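Local coordinates for protein beta-lactamase (Klebsiella pneumoniae, PDB 6M5P) that probably hydrolyses beta-lactam antibiotics to substituted beta-amino acids, as a class C beta-lactamase conferring antibiotic resistance, at residues Lys14-Val19 and Tyr48-Ala53; Ser121-Phe126 and Lys142-Ala147; Phe126-Ile131 and Ser157-Gly162; Asn316-Lys321 and Tyr331-Pro336. The protein carries 1 engineered substitution. All coordinates share one frame; numbering follows the deposited sequence.

Interaction 1. Residues Lys14-Val19 and Tyr48-Ala53; sequences KIKDTV and YNYGLA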
# COMPACT_ATOMS: atom_id res chain seq x y z
N LYS A 14 17.88 11.55 -18.50
CA LYS A 14 18.55 11.89 -17.25
C LYS A 14 18.03 11.04 -16.10
O LYS A 14 18.81 10.55 -15.27
CB LYS A 14 18.36 13.37 -16.95
CG LYS A 14 19.06 14.28 -17.94
CD LYS A 14 19.14 15.71 -17.43
CE LYS A 14 17.76 16.33 -17.33
NZ LYS A 14 17.78 17.74 -16.82
N ILE A 15 16.72 10.86 -16.03
CA ILE A 15 16.14 10.03 -14.97
C ILE A 15 16.52 8.57 -15.17
O ILE A 15 16.86 7.87 -14.21
CB ILE A 15 14.62 10.27 -14.90
CG1 ILE A 15 14.34 11.72 -14.51
CG2 ILE A 15 13.97 9.29 -13.92
CD1 ILE A 15 12.88 12.11 -14.65
N LYS A 16 16.49 8.09 -16.42
CA LYS A 16 16.84 6.70 -16.68
C LYS A 16 18.27 6.40 -16.25
O LYS A 16 18.55 5.33 -15.70
CB LYS A 16 16.65 6.34 -18.15
CG LYS A 16 16.93 4.86 -18.45
CD LYS A 16 16.48 4.45 -19.83
CE LYS A 16 17.09 3.11 -20.25
NZ LYS A 16 16.93 2.06 -19.19
N ASP A 17 19.20 7.33 -16.49
CA ASP A 17 20.58 7.08 -16.07
C ASP A 17 20.66 6.87 -14.57
O ASP A 17 21.30 5.92 -14.10
CB ASP A 17 21.47 8.25 -16.50
CG ASP A 17 21.74 8.28 -17.99
OD1 ASP A 17 21.50 7.26 -18.67
OD2 ASP A 17 22.20 9.33 -18.48
N THR A 18 19.97 7.72 -13.80
CA THR A 18 19.98 7.57 -12.35
C THR A 18 19.35 6.26 -11.93
O THR A 18 19.88 5.54 -11.07
CB THR A 18 19.24 8.74 -11.71
OG1 THR A 18 19.92 9.96 -12.02
CG2 THR A 18 19.17 8.56 -10.20
N VAL A 19 18.19 5.94 -12.51
CA VAL A 19 17.47 4.73 -12.12
C VAL A 19 18.25 3.49 -12.52
O VAL A 19 18.42 2.57 -11.71
CB VAL A 19 16.04 4.75 -12.71
CG1 VAL A 19 15.32 3.44 -12.39
CG2 VAL A 19 15.25 5.94 -12.17
N TYR A 48 10.16 2.70 -16.24
CA TYR A 48 11.35 1.96 -16.65
C TYR A 48 11.18 0.49 -16.29
O TYR A 48 10.90 0.16 -15.13
CB TYR A 48 12.61 2.54 -16.00
CG TYR A 48 12.75 4.02 -16.29
CD1 TYR A 48 13.14 4.45 -17.56
CD2 TYR A 48 12.49 4.97 -15.33
CE1 TYR A 48 13.26 5.80 -17.84
CE2 TYR A 48 12.61 6.33 -15.61
CZ TYR A 48 13.00 6.73 -16.86
OH TYR A 48 13.11 8.08 -17.13
N ASN A 49 11.37 -0.39 -17.27
CA ASN A 49 11.16 -1.82 -17.08
C ASN A 49 12.47 -2.57 -17.24
O ASN A 49 13.27 -2.26 -18.12
CB ASN A 49 10.14 -2.33 -18.09
CG ASN A 49 8.82 -1.64 -17.95
OD1 ASN A 49 8.33 -1.48 -16.84
ND2 ASN A 49 8.24 -1.20 -19.06
N TYR A 50 12.66 -3.59 -16.40
CA TYR A 50 13.92 -4.32 -16.33
C TYR A 50 13.67 -5.82 -16.25
O TYR A 50 12.85 -6.27 -15.45
CB TYR A 50 14.72 -3.90 -15.08
CG TYR A 50 15.07 -2.43 -15.04
CD1 TYR A 50 14.19 -1.50 -14.50
CD2 TYR A 50 16.27 -1.97 -15.56
CE1 TYR A 50 14.50 -0.16 -14.47
CE2 TYR A 50 16.59 -0.63 -15.53
CZ TYR A 50 15.69 0.27 -14.99
OH TYR A 50 16.00 1.60 -14.97
N GLY A 51 14.41 -6.59 -17.05
CA GLY A 51 14.46 -8.01 -16.78
C GLY A 51 13.20 -8.76 -17.17
O GLY A 51 12.50 -8.42 -18.13
N LEU A 52 12.90 -9.81 -16.40
CA LEU A 52 11.94 -10.84 -16.79
C LEU A 52 10.78 -10.92 -15.81
O LEU A 52 11.00 -10.99 -14.59
CB LEU A 52 12.62 -12.21 -16.86
CG LEU A 52 13.75 -12.33 -17.88
CD1 LEU A 52 14.38 -13.71 -17.79
CD2 LEU A 52 13.24 -12.06 -19.28
N ALA A 53 9.56 -10.94 -16.35
CA ALA A 53 8.38 -11.28 -15.56
C ALA A 53 8.31 -12.77 -15.28
O ALA A 53 7.72 -13.18 -14.26
CB ALA A 53 7.12 -10.85 -16.32

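Interaction 2. Residues Ser121-Phe126 and Lys142-Ala147; sequences SGLQLF and KAWKPA. With MER ((4R,5S)-3-{[(3S,5S)-5-(dimethylcarbamoyl)pyrrolidin-3-yl]sulfanyl}-5-[(2S,3R)-3-hydroxy-1-oxobutan-2-yl]-4-methyl-4,5-d ihydro-1H-pyrrole-2-carboxylic acid), chain B.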
# COMPACT_ATOMS: atom_id res chain seq x y z
N SER A 121 -5.40 -1.83 17.03
CA SER A 121 -6.36 -2.66 17.76
C SER A 121 -5.66 -3.68 18.66
O SER A 121 -6.22 -4.10 19.67
CB SER A 121 -7.31 -3.38 16.81
OG SER A 121 -6.67 -4.46 16.13
N GLY A 122 -4.45 -4.11 18.29
CA GLY A 122 -3.77 -5.21 18.97
C GLY A 122 -3.96 -6.56 18.31
O GLY A 122 -3.32 -7.53 18.75
N LEU A 123 -4.81 -6.65 17.30
CA LEU A 123 -4.92 -7.89 16.55
C LEU A 123 -3.57 -8.26 15.95
O LEU A 123 -2.79 -7.39 15.53
CB LEU A 123 -5.94 -7.74 15.42
CG LEU A 123 -7.41 -7.86 15.85
CD1 LEU A 123 -8.33 -7.30 14.77
CD2 LEU A 123 -7.74 -9.31 16.13
N GLN A 124 -3.29 -9.57 15.89
CA GLN A 124 -2.01 -10.08 15.44
C GLN A 124 -1.86 -9.90 13.93
O GLN A 124 -2.81 -9.58 13.21
CB GLN A 124 -1.88 -11.56 15.81
CG GLN A 124 -2.83 -12.49 15.05
CD GLN A 124 -3.07 -13.82 15.75
OE1 GLN A 124 -3.12 -13.89 16.98
NE2 GLN A 124 -3.24 -14.87 14.96
N LEU A 125 -0.64 -10.16 13.44
CA LEU A 125 -0.35 -9.92 12.03
C LEU A 125 -1.13 -10.86 11.12
O LEU A 125 -1.80 -10.41 10.18
CB LEU A 125 1.16 -10.05 11.78
CG LEU A 125 1.61 -9.90 10.32
CD1 LEU A 125 1.15 -8.58 9.72
CD2 LEU A 125 3.12 -10.00 10.27
N PHE A 126 -1.07 -12.16 11.37
CA PHE A 126 -1.55 -13.14 10.41
C PHE A 126 -2.87 -13.75 10.84
O PHE A 126 -3.06 -14.12 12.01
CB PHE A 126 -0.52 -14.25 10.19
CG PHE A 126 0.70 -13.79 9.45
CD1 PHE A 126 0.62 -13.37 8.13
CD2 PHE A 126 1.93 -13.77 10.08
CE1 PHE A 126 1.75 -12.95 7.46
CE2 PHE A 126 3.07 -13.35 9.41
CZ PHE A 126 2.98 -12.93 8.10
N LYS A 142 -15.20 -13.00 18.18
CA LYS A 142 -16.05 -12.87 19.37
C LYS A 142 -15.34 -13.32 20.64
O LYS A 142 -15.73 -12.92 21.73
CB LYS A 142 -17.30 -13.74 19.22
CG LYS A 142 -18.39 -13.22 18.29
CD LYS A 142 -19.51 -14.27 18.15
CE LYS A 142 -20.52 -13.90 17.07
NZ LYS A 142 -21.46 -15.02 16.75
N ALA A 143 -14.32 -14.17 20.51
CA ALA A 143 -13.65 -14.79 21.65
C ALA A 143 -12.25 -14.23 21.87
O ALA A 143 -11.51 -14.73 22.72
CB ALA A 143 -13.61 -16.30 21.45
N TRP A 144 -11.88 -13.20 21.11
CA TRP A 144 -10.52 -12.68 21.11
C TRP A 144 -10.34 -11.59 22.17
O TRP A 144 -11.24 -10.77 22.39
CB TRP A 144 -10.19 -12.11 19.73
CG TRP A 144 -8.92 -11.30 19.66
CD1 TRP A 144 -7.65 -11.78 19.51
CD2 TRP A 144 -8.80 -9.87 19.73
NE1 TRP A 144 -6.75 -10.74 19.49
CE2 TRP A 144 -7.42 -9.56 19.63
CE3 TRP A 144 -9.72 -8.83 19.88
CZ2 TRP A 144 -6.95 -8.24 19.65
CZ3 TRP A 144 -9.25 -7.53 19.91
CH2 TRP A 144 -7.88 -7.25 19.79
N LYS A 145 -9.17 -11.58 22.81
CA LYS A 145 -8.79 -10.51 23.75
C LYS A 145 -7.32 -10.21 23.54
O LYS A 145 -6.49 -11.14 23.51
CB LYS A 145 -9.00 -10.89 25.21
CG LYS A 145 -10.42 -10.95 25.66
CD LYS A 145 -10.45 -11.18 27.16
CE LYS A 145 -11.60 -12.07 27.55
NZ LYS A 145 -11.44 -12.48 28.98
N PRO A 146 -6.94 -8.94 23.45
CA PRO A 146 -5.52 -8.59 23.40
C PRO A 146 -4.93 -8.49 24.80
O PRO A 146 -5.64 -8.29 25.79
CB PRO A 146 -5.54 -7.21 22.73
CG PRO A 146 -6.84 -6.60 23.19
CD PRO A 146 -7.82 -7.76 23.33
N ALA A 147 -3.61 -8.59 24.86
CA ALA A 147 -2.91 -8.46 26.13
C ALA A 147 -2.92 -7.02 26.63
O ALA A 147 -2.95 -6.79 27.84
CB ALA A 147 -1.48 -8.98 26.02
C1 MER B . 3.23 -7.06 4.04
C2 MER B . 4.07 -6.06 6.76
C3 MER B . 2.70 -8.36 4.84
C4 MER B . 2.75 -8.00 6.23
C5 MER B . 2.60 -5.75 6.79
O6 MER B . 3.42 -6.90 2.88
C7 MER B . 1.26 -8.90 4.57
O8 MER B . 1.21 -10.14 5.19
C9 MER B . 0.94 -9.08 3.07
N10 MER B . 1.82 -6.83 6.55
C11 MER B . 2.03 -4.37 6.71
O12 MER B . 2.59 -3.51 6.00
O13 MER B . 1.00 -4.06 7.36
S14 MER B . 5.02 -5.09 8.03
C15 MER B . 5.87 -3.67 7.51
C16 MER B . 5.19 -2.59 6.58
C17 MER B . 6.13 -1.63 6.66
C18 MER B . 4.17 -7.44 6.77
N19 MER B . 6.38 -1.48 8.28
C20 MER B . 5.42 -8.03 6.03
C21 MER B . 6.27 -2.75 8.75
C22 MER B . 5.92 -0.30 5.92
N23 MER B . 7.15 0.47 5.53
O24 MER B . 4.87 0.17 5.61
C25 MER B . 8.43 -0.11 5.90
C26 MER B . 7.06 1.73 4.82

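Interaction 3. Residues Phe126-Ile131 and Ser157-Gly162; sequences FMPEDI and SNIGTG. With MER ((4R,5S)-3-{[(3S,5S)-5-(dimethylcarbamoyl)pyrrolidin-3-yl]sulfanyl}-5-[(2S,3R)-3-hydroxy-1-oxobutan-2-yl]-4-methyl-4,5-d ihydro-1H-pyrrole-2-carboxylic acid), chain B.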
# COMPACT_ATOMS: atom_id res chain seq x y z
N PHE A 126 -1.07 -12.16 11.37
CA PHE A 126 -1.55 -13.14 10.41
C PHE A 126 -2.87 -13.75 10.84
O PHE A 126 -3.06 -14.12 12.01
CB PHE A 126 -0.52 -14.25 10.19
CG PHE A 126 0.70 -13.79 9.45
CD1 PHE A 126 0.62 -13.37 8.13
CD2 PHE A 126 1.93 -13.77 10.08
CE1 PHE A 126 1.75 -12.95 7.46
CE2 PHE A 126 3.07 -13.35 9.41
CZ PHE A 126 2.98 -12.93 8.10
N MET A 127 -3.78 -13.88 9.88
CA MET A 127 -4.99 -14.64 10.10
C MET A 127 -4.64 -16.09 10.41
O MET A 127 -3.80 -16.68 9.71
CB MET A 127 -5.83 -14.60 8.83
CG MET A 127 -7.17 -15.30 8.95
SD MET A 127 -8.35 -14.31 9.89
CE MET A 127 -8.63 -12.94 8.78
N PRO A 128 -5.22 -16.69 11.45
CA PRO A 128 -4.98 -18.12 11.70
C PRO A 128 -5.36 -18.96 10.49
O PRO A 128 -6.39 -18.75 9.86
CB PRO A 128 -5.89 -18.41 12.90
CG PRO A 128 -6.02 -17.10 13.59
CD PRO A 128 -6.03 -16.06 12.51
N GLU A 129 -4.50 -19.94 10.18
CA GLU A 129 -4.64 -20.69 8.93
C GLU A 129 -5.90 -21.55 8.88
O GLU A 129 -6.36 -21.87 7.78
CB GLU A 129 -3.40 -21.56 8.69
N ASP A 130 -6.46 -21.92 10.02
CA ASP A 130 -7.63 -22.79 10.03
C ASP A 130 -8.95 -22.03 9.90
O ASP A 130 -10.01 -22.66 9.89
CB ASP A 130 -7.64 -23.68 11.28
CG ASP A 130 -7.81 -22.89 12.55
OD1 ASP A 130 -7.23 -21.79 12.67
OD2 ASP A 130 -8.53 -23.38 13.46
N ILE A 131 -8.92 -20.71 9.78
CA ILE A 131 -10.15 -19.93 9.59
C ILE A 131 -10.46 -19.90 8.10
O ILE A 131 -9.74 -19.27 7.32
CB ILE A 131 -10.02 -18.52 10.18
CG1 ILE A 131 -9.88 -18.59 11.70
CG2 ILE A 131 -11.23 -17.70 9.78
CD1 ILE A 131 -9.73 -17.24 12.35
N SER A 157 -1.24 -5.55 11.29
CA SER A 157 -2.23 -6.61 11.34
C SER A 157 -2.93 -6.78 10.00
O SER A 157 -3.56 -5.84 9.51
CB SER A 157 -3.26 -6.35 12.43
OG SER A 157 -4.21 -7.40 12.47
N ASN A 158 -2.86 -7.99 9.43
CA ASN A 158 -3.71 -8.30 8.29
C ASN A 158 -5.17 -8.44 8.71
O ASN A 158 -6.07 -8.09 7.94
CB ASN A 158 -3.25 -9.57 7.59
CG ASN A 158 -1.89 -9.44 6.96
OD1 ASN A 158 -1.37 -8.34 6.78
ND2 ASN A 158 -1.31 -10.57 6.58
N ILE A 159 -5.42 -8.97 9.91
CA ILE A 159 -6.79 -9.13 10.39
C ILE A 159 -7.46 -7.78 10.55
O ILE A 159 -8.59 -7.56 10.11
CB ILE A 159 -6.83 -9.92 11.71
CG1 ILE A 159 -6.00 -11.20 11.61
CG2 ILE A 159 -8.27 -10.25 12.08
CD1 ILE A 159 -5.94 -11.96 12.92
N GLY A 160 -6.76 -6.84 11.20
CA GLY A 160 -7.32 -5.51 11.38
C GLY A 160 -7.63 -4.83 10.06
O GLY A 160 -8.70 -4.24 9.89
N THR A 161 -6.71 -4.93 9.08
CA THR A 161 -6.99 -4.34 7.78
C THR A 161 -8.20 -5.01 7.13
O THR A 161 -9.01 -4.35 6.46
CB THR A 161 -5.78 -4.45 6.86
OG1 THR A 161 -4.62 -3.97 7.53
CG2 THR A 161 -6.01 -3.59 5.61
N GLY A 162 -8.33 -6.32 7.33
CA GLY A 162 -9.50 -7.02 6.84
C GLY A 162 -10.79 -6.43 7.39
O GLY A 162 -11.74 -6.18 6.64
C1 MER B . 3.23 -7.06 4.04
C2 MER B . 4.07 -6.06 6.76
C3 MER B . 2.70 -8.36 4.84
C4 MER B . 2.75 -8.00 6.23
C5 MER B . 2.60 -5.75 6.79
O6 MER B . 3.42 -6.90 2.88
C7 MER B . 1.26 -8.90 4.57
O8 MER B . 1.21 -10.14 5.19
C9 MER B . 0.94 -9.08 3.07
N10 MER B . 1.82 -6.83 6.55
C11 MER B . 2.03 -4.37 6.71
O12 MER B . 2.59 -3.51 6.00
O13 MER B . 1.00 -4.06 7.36
S14 MER B . 5.02 -5.09 8.03
C15 MER B . 5.87 -3.67 7.51
C16 MER B . 5.19 -2.59 6.58
C17 MER B . 6.13 -1.63 6.66
C18 MER B . 4.17 -7.44 6.77
N19 MER B . 6.38 -1.48 8.28
C20 MER B . 5.42 -8.03 6.03
C21 MER B . 6.27 -2.75 8.75
C22 MER B . 5.92 -0.30 5.92
N23 MER B . 7.15 0.47 5.53
O24 MER B . 4.87 0.17 5.61
C25 MER B . 8.43 -0.11 5.90
C26 MER B . 7.06 1.73 4.82
O HOH W 1 -3.08 -13.06 7.10

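Interaction 4. Residues Asn316-Lys321 and Tyr331-Pro336; sequences NVWINK and YIAFVP. With MER ((4R,5S)-3-{[(3S,5S)-5-(dimethylcarbamoyl)pyrrolidin-3-yl]sulfanyl}-5-[(2S,3R)-3-hydroxy-1-oxobutan-2-yl]-4-methyl-4,5-d ihydro-1H-pyrrole-2-carboxylic acid), chain B.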
# COMPACT_ATOMS: atom_id res chain seq x y z
N ASN A 316 4.79 18.77 3.61
CA ASN A 316 6.22 18.64 3.91
C ASN A 316 6.53 17.33 4.63
O ASN A 316 7.10 17.31 5.73
CB ASN A 316 6.69 19.84 4.73
CG ASN A 316 6.67 21.13 3.94
OD1 ASN A 316 6.90 21.13 2.74
ND2 ASN A 316 6.37 22.23 4.62
N VAL A 317 6.17 16.22 3.98
CA VAL A 317 6.35 14.90 4.57
C VAL A 317 6.73 13.92 3.47
O VAL A 317 6.42 14.12 2.30
CB VAL A 317 5.08 14.39 5.30
CG1 VAL A 317 4.85 15.15 6.61
CG2 VAL A 317 3.87 14.48 4.40
N TRP A 318 7.39 12.84 3.90
CA TRP A 318 7.68 11.67 3.08
C TRP A 318 6.63 10.63 3.46
O TRP A 318 6.62 10.15 4.60
CB TRP A 318 9.08 11.18 3.44
CG TRP A 318 9.52 9.87 2.87
CD1 TRP A 318 9.17 8.62 3.30
CD2 TRP A 318 10.45 9.68 1.80
NE1 TRP A 318 9.82 7.66 2.55
CE2 TRP A 318 10.61 8.29 1.62
CE3 TRP A 318 11.17 10.55 0.98
CZ2 TRP A 318 11.44 7.75 0.65
CZ3 TRP A 318 11.99 10.01 0.01
CH2 TRP A 318 12.13 8.63 -0.15
N ILE A 319 5.73 10.31 2.54
CA ILE A 319 4.67 9.34 2.77
C ILE A 319 5.04 8.06 2.05
O ILE A 319 5.47 8.10 0.89
CB ILE A 319 3.31 9.88 2.28
CG1 ILE A 319 3.00 11.21 2.96
CG2 ILE A 319 2.22 8.86 2.57
CD1 ILE A 319 1.74 11.87 2.45
N ASN A 320 4.89 6.91 2.71
CA ASN A 320 5.39 5.69 2.08
C ASN A 320 4.66 4.46 2.59
O ASN A 320 3.97 4.48 3.62
CB ASN A 320 6.93 5.58 2.17
CG ASN A 320 7.45 5.26 3.57
OD1 ASN A 320 6.73 5.32 4.59
ND2 ASN A 320 8.73 4.94 3.64
N LYS A 321 4.85 3.37 1.85
CA LYS A 321 4.31 2.07 2.24
C LYS A 321 5.11 0.99 1.53
O LYS A 321 5.34 1.09 0.33
CB LYS A 321 2.83 1.98 1.84
CG LYS A 321 2.15 0.70 2.29
CD LYS A 321 1.71 0.83 3.72
CE LYS A 321 1.39 -0.54 4.29
NZ LYS A 321 2.63 -1.27 4.68
N TYR A 331 7.23 -1.14 -3.23
CA TYR A 331 7.43 0.05 -2.40
C TYR A 331 6.88 1.27 -3.12
O TYR A 331 7.04 1.40 -4.34
CB TYR A 331 8.92 0.27 -2.11
CG TYR A 331 9.22 1.42 -1.17
CD1 TYR A 331 8.68 1.45 0.11
CD2 TYR A 331 10.02 2.48 -1.57
CE1 TYR A 331 8.97 2.50 0.98
CE2 TYR A 331 10.31 3.52 -0.70
CZ TYR A 331 9.78 3.53 0.57
OH TYR A 331 10.08 4.58 1.40
N ILE A 332 6.24 2.15 -2.36
CA ILE A 332 5.82 3.47 -2.84
C ILE A 332 6.31 4.50 -1.85
O ILE A 332 6.16 4.32 -0.64
CB ILE A 332 4.29 3.57 -2.93
CG1 ILE A 332 3.77 2.73 -4.09
CG2 ILE A 332 3.85 5.04 -3.05
CD1 ILE A 332 2.26 2.80 -4.25
N ALA A 333 6.86 5.61 -2.37
CA ALA A 333 7.12 6.78 -1.55
C ALA A 333 6.80 8.02 -2.36
O ALA A 333 7.04 8.05 -3.57
CB ALA A 333 8.59 6.86 -1.10
N PHE A 334 6.24 9.04 -1.70
CA PHE A 334 5.96 10.30 -2.38
C PHE A 334 6.05 11.45 -1.39
O PHE A 334 5.84 11.29 -0.18
CB PHE A 334 4.64 10.28 -3.16
CG PHE A 334 3.41 10.04 -2.31
CD1 PHE A 334 3.00 8.75 -1.97
CD2 PHE A 334 2.61 11.11 -1.91
CE1 PHE A 334 1.85 8.55 -1.21
CE2 PHE A 334 1.45 10.90 -1.16
CZ PHE A 334 1.07 9.62 -0.82
N VAL A 335 6.36 12.63 -1.92
CA VAL A 335 6.55 13.86 -1.15
C VAL A 335 5.63 14.90 -1.74
O VAL A 335 5.94 15.49 -2.79
CB VAL A 335 8.02 14.32 -1.17
CG1 VAL A 335 8.21 15.60 -0.34
CG2 VAL A 335 8.95 13.23 -0.68
N PRO A 336 4.47 15.15 -1.14
CA PRO A 336 3.51 16.07 -1.78
C PRO A 336 4.07 17.46 -2.03
O PRO A 336 3.78 18.05 -3.08
CB PRO A 336 2.31 16.05 -0.82
CG PRO A 336 2.40 14.69 -0.16
CD PRO A 336 3.88 14.46 0.02
C1 MER B . 3.23 -7.06 4.04
C2 MER B . 4.07 -6.06 6.76
C3 MER B . 2.70 -8.36 4.84
C4 MER B . 2.75 -8.00 6.23
C5 MER B . 2.60 -5.75 6.79
O6 MER B . 3.42 -6.90 2.88
C7 MER B . 1.26 -8.90 4.57
O8 MER B . 1.21 -10.14 5.19
C9 MER B . 0.94 -9.08 3.07
N10 MER B . 1.82 -6.83 6.55
C11 MER B . 2.03 -4.37 6.71
O12 MER B . 2.59 -3.51 6.00
O13 MER B . 1.00 -4.06 7.36
S14 MER B . 5.02 -5.09 8.03
C15 MER B . 5.87 -3.67 7.51
C16 MER B . 5.19 -2.59 6.58
C17 MER B . 6.13 -1.63 6.66
C18 MER B . 4.17 -7.44 6.77
N19 MER B . 6.38 -1.48 8.28
C20 MER B . 5.42 -8.03 6.03
C21 MER B . 6.27 -2.75 8.75
C22 MER B . 5.92 -0.30 5.92
N23 MER B . 7.15 0.47 5.53
O24 MER B . 4.87 0.17 5.61
C25 MER B . 8.43 -0.11 5.90
C26 MER B . 7.06 1.73 4.82

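Interaction 1. Residues Lys14-Val19 and Tyr48-Ala53
The phenol ring of Tyr48 has Lys16 over one face: the backbone CA of the lysine stands 4.2 Å from the centroid of the Tyr48 ring, 27° off the ring normal, a CH-pi contact made by the helix backbone itself. Lys16 CB comes down near the same ring, 3.4 Å from Tyr48 CE1, and CG and CD follow past CE1 and CD1. Ile15 CG2 approaches at a slant by the hydroxyl end, reaching Tyr48 CE2 at 3.7 Å, the two side chains being set at about a right angle. The second ring, that of Tyr50, meets Val19, again at a slant; Val19 CG1 presses tightly on the hydroxyl, 3.2 Å from Tyr50 OH.

This is a helix laid along the outermost strand of the central antiparallel sheet, as in other serine beta-lactamases, whose N-terminal helix covers one face of that sheet. Segment axes run 10.4 Å apart at closest approach and cross at only 35°, so tyrosines alternating with Asn49 on the strand can reach successive parts of the helix. In both of them CG stands anti to the carbonyl carbon (chi1 -56° for Tyr48), which sends the ring toward the helix.

The polar ends are satisfied along helix 11-30. Tyr48 OH is hydrogen-bonded to the backbone O of Glu12, while Tyr50 OH bonds the carboxylate of Asp20. The same Asp20 OD1 forms a salt bridge with Lys16 NZ, whose extended aliphatic chain passes aslant over the Tyr48 ring before its final bend.

Interaction 2. Residues Ser121-Phe126 and Lys142-Ala147
A methyl group of Leu123 sits almost squarely on the indole of Trp144: CD2 lies 3.7 Å from the centroid of the Trp144 five-membered ring, 19° off its normal, in a CH-pi contact. Its closest ring atom is Trp144 CE2, 3.5 Å from Leu123 CD2. Leu123 CG follows behind, over CZ2 and CH2 of the six-membered ring. On the opposite face, offset toward the rim, the indole carries Pro146 N from its own segment, so the ring is sandwiched between the two. Its edge receives backbone: the carbonyl oxygens of Ser121 and Gly122 lie in the indole plane, Ser121 O being 3.6 Å from Trp144 CH2.

Trp144 CG is anti to the backbone N (chi1 169°), which turns the indole inward from its loop to meet the 121-126 chain. There Gly122, with positive phi, brings the backbone close, its CA 5.8 Å from the CA of Pro146. An ST turn shapes this bend, Leu123 N donating to Ser121 OG at 3.1 Å. Further along, Gln124 NE2 reaches ahead to Phe126 O, 3.0 Å away, the carbonyl meeting the donor head-on.

Phe108 also brings its ring against Trp144. At the far end of 121-126, Leu125 CD1 lies 3.7 Å from N10 of the ring-opened meropenem. No hydrogen bond joins the two segments; dispersion and CH-pi attraction hold them together, while the side-chain hydrogen bonds of Ser121 and Gln124 stay within 121-126 and help to shape the loop that borders the ligand.

Interaction 3. Residues Phe126-Ile131 and Ser157-Gly162
Asn158 starts with its CB directed at the 126-131 loop, and CG, placed anti to the carbonyl carbon (chi1 -66°), carries the amide between that loop and the bound, ring-opened meropenem. CG passes 3.6 Å from O8 of the ligand. OD1 lies beside ligand C7 and takes a hydrogen bond from Lys74 NZ. ND2 spends its hydrogens two ways: it donates to ligand O8 at 2.9 Å, nearly straight at 168°, and to a water, which also accepts from Met127 N at 3.0 Å. That water thereby bridges the loop backbone to the amide. ND2 is also 3.7 Å from CD1 of Phe126, whose ring runs alongside the amide, the two planes 82° apart.

One residue on, Ile159 supplies the apolar part. CG1 touches Met127 CA, with the Met127 CE methyl 4.2 Å from Ile159 CG1, while CD1 reaches Phe126 O and Pro128 CD. Ser157 starts the helix as its N-cap, its OG accepting from Gly160 N at 2.9 Å and bonding Gln124 O as well.

Asn158 takes the asparagine place of the class C Tyr-X-Asn motif, with Phe156 at the tyrosine position in this chain. Because OD1 accepts from Lys74 NZ while ND2 donates to ligand O8 and the water, the bonding fixes which end of the amide is which and turns its N-H toward the ligand hydroxyl.

Interaction 4. Residues Asn316-Lys321 and Tyr331-Pro336
Strands 317-325 and 328-335 form a beta hairpin in the middle of the antiparallel sheet, and Lys321 opens its Lys-Thr-Gly motif. Ile319 and Phe334 are a hydrogen-bonded pair, N to O at 2.9 Å from Ile319 N to Phe334 O and again in return; Lys321 and Ile332 form the next such pair, with non-hydrogen-bonded Asn320 and Ala333 between them.

On the Ile319 side, the Phe334 ring folds across to its partner: CG is held between backbone N and carbonyl carbon (chi1 61°), and Ile319 CB sits over the ring face, 4.0 Å from the Phe334 centroid. Pro336 CG adds to this cluster at Ile319 CD1. The other side carries the Trp318 indole, with Ala333 CB packed against it, 3.5 Å from Trp318 CZ2. At the indole edge NE1 donates weakly to Tyr331 OH, 3.3 Å away and bent. Val317 O, buried near Pro336 CD, finds no hydrogen-bond partner.

Lys321 leaves the hairpin through bends at chi2 and chi4, and NZ reaches the opened meropenem, 2.6 Å from carboxylate O12 and 2.8 Å from amide O24. Such a strand-borne lysine facing the ligand carboxylate is characteristic of serine beta-lactamase active sites.

From the N terminus, interaction 1 comes first: it brings strand 44-50, the sheet's edge, back onto helix 11-30 and closes a loop that contains strand 34-41. Interactions 2 and 3 follow and cross, their segments alternating along the chain and sharing Phe126; interaction 2 closes over helix 134-142, and interaction 3 carries the same loop on to the start of helix 158-171. They touch directly through Leu125 O and Asn158 N. Interaction 4, last in series, closes only a short hairpin. Interactions 1 and 4 reach the same sheet, with about 12 Å between their nearest atoms. The ligand lies between interaction 4 and the crossed pair and is touched by all three.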